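Local coordinates for aldolase (Klebsiella pneumoniae, PDB 6VOQ), which belongs to the class II aldolase and adducin family and binds zinc, at residues Glu9-Ile14 against Leu41-Gly46. Residues are numbered along the deposited sequence; the frame is centred on the assembly and turned at random.
Sequences EEMVQI and LATPTG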
ATOM      1  N   GLU A   9     -15.940  12.717  17.735  1.00 41.22           N
ATOM      2  CA  GLU A   9     -15.126  13.235  16.651  1.00 45.68           C
ATOM      3  C   GLU A   9     -13.862  12.403  16.430  1.00 43.05           C
ATOM      4  O   GLU A   9     -13.577  11.999  15.292  1.00 34.93           O
ATOM      5  CB  GLU A   9     -14.786  14.694  16.975  1.00 62.16           C
ATOM      6  CG  GLU A   9     -14.130  15.514  15.884  1.00 85.21           C
ATOM      7  CD  GLU A   9     -14.682  15.272  14.486  1.00102.10           C
ATOM      8  OE1 GLU A   9     -13.907  15.491  13.533  1.00107.39           O
ATOM      9  OE2 GLU A   9     -15.876  14.919  14.319  1.00108.91           O
ATOM     10  N   GLU A  10     -13.111  12.142  17.507  1.00 35.96           N
ATOM     11  CA  GLU A  10     -11.899  11.337  17.425  1.00 37.86           C
ATOM     12  C   GLU A  10     -12.181   9.956  16.849  1.00 40.32           C
ATOM     13  O   GLU A  10     -11.378   9.424  16.074  1.00 43.77           O
ATOM     14  CB  GLU A  10     -11.272  11.217  18.816  1.00 37.07           C
ATOM     15  CG  GLU A  10     -10.024  10.367  18.870  1.00 45.19           C
ATOM     16  CD  GLU A  10      -8.778  11.222  18.948  1.00 55.58           C
ATOM     17  OE1 GLU A  10      -7.889  10.919  19.778  1.00 55.24           O
ATOM     18  OE2 GLU A  10      -8.701  12.207  18.176  1.00 64.96           O
ATOM     19  N   MET A  11     -13.310   9.352  17.229  1.00 32.84           N
ATOM     20  CA  MET A  11     -13.624   8.016  16.744  1.00 29.44           C
ATOM     21  C   MET A  11     -13.848   8.015  15.240  1.00 26.70           C
ATOM     22  O   MET A  11     -13.339   7.139  14.539  1.00 31.52           O
ATOM     23  CB  MET A  11     -14.848   7.467  17.471  1.00 29.27           C
ATOM     24  CG  MET A  11     -15.272   6.093  17.000  1.00 29.83           C
ATOM     25  SD  MET A  11     -16.253   5.217  18.227  1.00 36.51           S
ATOM     26  CE  MET A  11     -15.009   4.981  19.486  1.00 29.75           C
ATOM     27  N   VAL A  12     -14.613   8.982  14.729  1.00 31.41           N
ATOM     28  CA  VAL A  12     -14.813   9.099  13.285  1.00 32.32           C
ATOM     29  C   VAL A  12     -13.484   9.314  12.565  1.00 34.30           C
ATOM     30  O   VAL A  12     -13.192   8.653  11.562  1.00 34.34           O
ATOM     31  CB  VAL A  12     -15.805  10.235  12.979  1.00 35.07           C
ATOM     32  CG1 VAL A  12     -15.930  10.459  11.463  1.00 36.77           C
ATOM     33  CG2 VAL A  12     -17.158   9.940  13.606  1.00 31.37           C
ATOM     34  N   GLN A  13     -12.661  10.239  13.062  1.00 30.46           N
ATOM     35  CA  GLN A  13     -11.397  10.539  12.398  1.00 38.68           C
ATOM     36  C   GLN A  13     -10.479   9.330  12.413  1.00 40.90           C
ATOM     37  O   GLN A  13      -9.888   8.966  11.391  1.00 47.71           O
ATOM     38  CB  GLN A  13     -10.717  11.732  13.070  1.00 35.25           C
ATOM     39  CG  GLN A  13     -11.457  13.031  12.896  1.00 49.49           C
ATOM     40  CD  GLN A  13     -10.749  14.198  13.566  1.00 71.96           C
ATOM     41  OE1 GLN A  13      -9.731  14.021  14.234  1.00 82.89           O
ATOM     42  NE2 GLN A  13     -11.292  15.401  13.392  1.00 77.37           N
ATOM     43  N   ILE A  14     -10.354   8.689  13.569  1.00 37.65           N
ATOM     44  CA  ILE A  14      -9.481   7.533  13.664  1.00 35.67           C
ATOM     45  C   ILE A  14      -9.965   6.418  12.743  1.00 38.11           C
ATOM     46  O   ILE A  14      -9.166   5.795  12.034  1.00 44.97           O
ATOM     47  CB  ILE A  14      -9.353   7.105  15.138  1.00 32.23           C
ATOM     48  CG1 ILE A  14      -8.345   8.052  15.812  1.00 33.23           C
ATOM     49  CG2 ILE A  14      -8.900   5.663  15.251  1.00 33.04           C
ATOM     50  CD1 ILE A  14      -8.014   7.743  17.226  1.00 31.75           C
ATOM     51  N   LEU A  41     -18.762   4.286  24.230  1.00 37.84           N
ATOM     52  CA  LEU A  41     -19.006   4.742  22.869  1.00 34.40           C
ATOM     53  C   LEU A  41     -18.406   3.711  21.917  1.00 38.01           C
ATOM     54  O   LEU A  41     -17.270   3.270  22.110  1.00 43.70           O
ATOM     55  CB  LEU A  41     -18.387   6.125  22.646  1.00 29.25           C
ATOM     56  CG  LEU A  41     -18.570   6.770  21.270  1.00 31.99           C
ATOM     57  CD1 LEU A  41     -19.994   7.295  21.129  1.00 27.84           C
ATOM     58  CD2 LEU A  41     -17.551   7.893  21.034  1.00 30.71           C
ATOM     59  N   ALA A  42     -19.166   3.307  20.907  1.00 32.89           N
ATOM     60  CA  ALA A  42     -18.702   2.245  20.027  1.00 34.52           C
ATOM     61  C   ALA A  42     -19.216   2.481  18.617  1.00 37.50           C
ATOM     62  O   ALA A  42     -20.214   3.172  18.406  1.00 37.12           O
ATOM     63  CB  ALA A  42     -19.151   0.860  20.525  1.00 33.16           C
ATOM     64  N   THR A  43     -18.511   1.895  17.648  1.00 30.81           N
ATOM     65  CA  THR A  43     -18.936   1.982  16.264  1.00 26.81           C
ATOM     66  C   THR A  43     -20.131   1.061  16.032  1.00 31.20           C
ATOM     67  O   THR A  43     -20.181  -0.046  16.572  1.00 32.43           O
ATOM     68  CB  THR A  43     -17.787   1.619  15.311  1.00 28.04           C
ATOM     69  OG1 THR A  43     -17.339   0.290  15.568  1.00 28.75           O
ATOM     70  CG2 THR A  43     -16.617   2.556  15.501  1.00 24.93           C
ATOM     71  N   PRO A  44     -21.118   1.491  15.257  1.00 41.59           N
ATOM     72  CA  PRO A  44     -22.365   0.725  15.166  1.00 38.45           C
ATOM     73  C   PRO A  44     -22.200  -0.525  14.313  1.00 40.28           C
ATOM     74  O   PRO A  44     -21.185  -0.746  13.649  1.00 43.20           O
ATOM     75  CB  PRO A  44     -23.346   1.722  14.543  1.00 40.43           C
ATOM     76  CG  PRO A  44     -22.490   2.673  13.784  1.00 38.17           C
ATOM     77  CD  PRO A  44     -21.195   2.778  14.542  1.00 37.92           C
ATOM     78  N   THR A  45     -23.230  -1.363  14.363  1.00 41.84           N
ATOM     79  CA  THR A  45     -23.245  -2.610  13.610  1.00 42.21           C
ATOM     80  C   THR A  45     -23.214  -2.346  12.104  1.00 52.18           C
ATOM     81  O   THR A  45     -23.659  -1.302  11.622  1.00 54.83           O
ATOM     82  CB  THR A  45     -24.485  -3.429  13.979  1.00 39.99           C
ATOM     83  OG1 THR A  45     -24.441  -4.703  13.335  1.00 42.55           O
ATOM     84  CG2 THR A  45     -25.765  -2.695  13.568  1.00 50.74           C
ATOM     85  N   GLY A  46     -22.661  -3.305  11.363  1.00 57.57           N
ATOM     86  CA  GLY A  46     -22.633  -3.235   9.914  1.00 68.28           C
ATOM     87  C   GLY A  46     -22.033  -1.956   9.370  1.00 73.75           C
ATOM     88  O   GLY A  46     -22.356  -1.524   8.258  1.00 84.44           O
TER
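Met11 reaches from helix 4-20 between the side chains of Leu41 and Thr43, and of segment 9-14 it alone comes within contact distance of 41-46. Its CB leaves the helix heading toward segment 41-46, and with CG anti to the backbone N (chi1 178°) and chi2 again extended, the chain runs straight out from the helix. CG comes first to Thr43, 4.1 Å from the methyl CG2. One atom further, SD lies 3.8 Å from that same CG2, with the backbone of Ala42 facing it: Ala42 C is 4.1 Å from the sulfur. On its other flank SD meets Leu41, whose CD2 is also 4.1 Å away, the leucine pointing back at the helix as the methionine points out. Here the N-terminal helix packs on the mixed sheet at the core of this class II aldolase/adducin fold, at the place where strand 40-42 gives way to a loop. The chain bends at chi3 (-67°), turning CE to the strand backbone, where it rests 3.9 Å from Leu41 O in van der Waals contact. Leu31 and Leu33 of the adjoining strand 30-34 and Leu170 of helix 170-190 also touch Met11, giving the buried thioether an apolar setting. Thr43 turns its methyl to the sulfur while its OG1 hydrogen-bonds Leu31 N, which satisfies the buried hydroxyl and fixes the side chain's rotation.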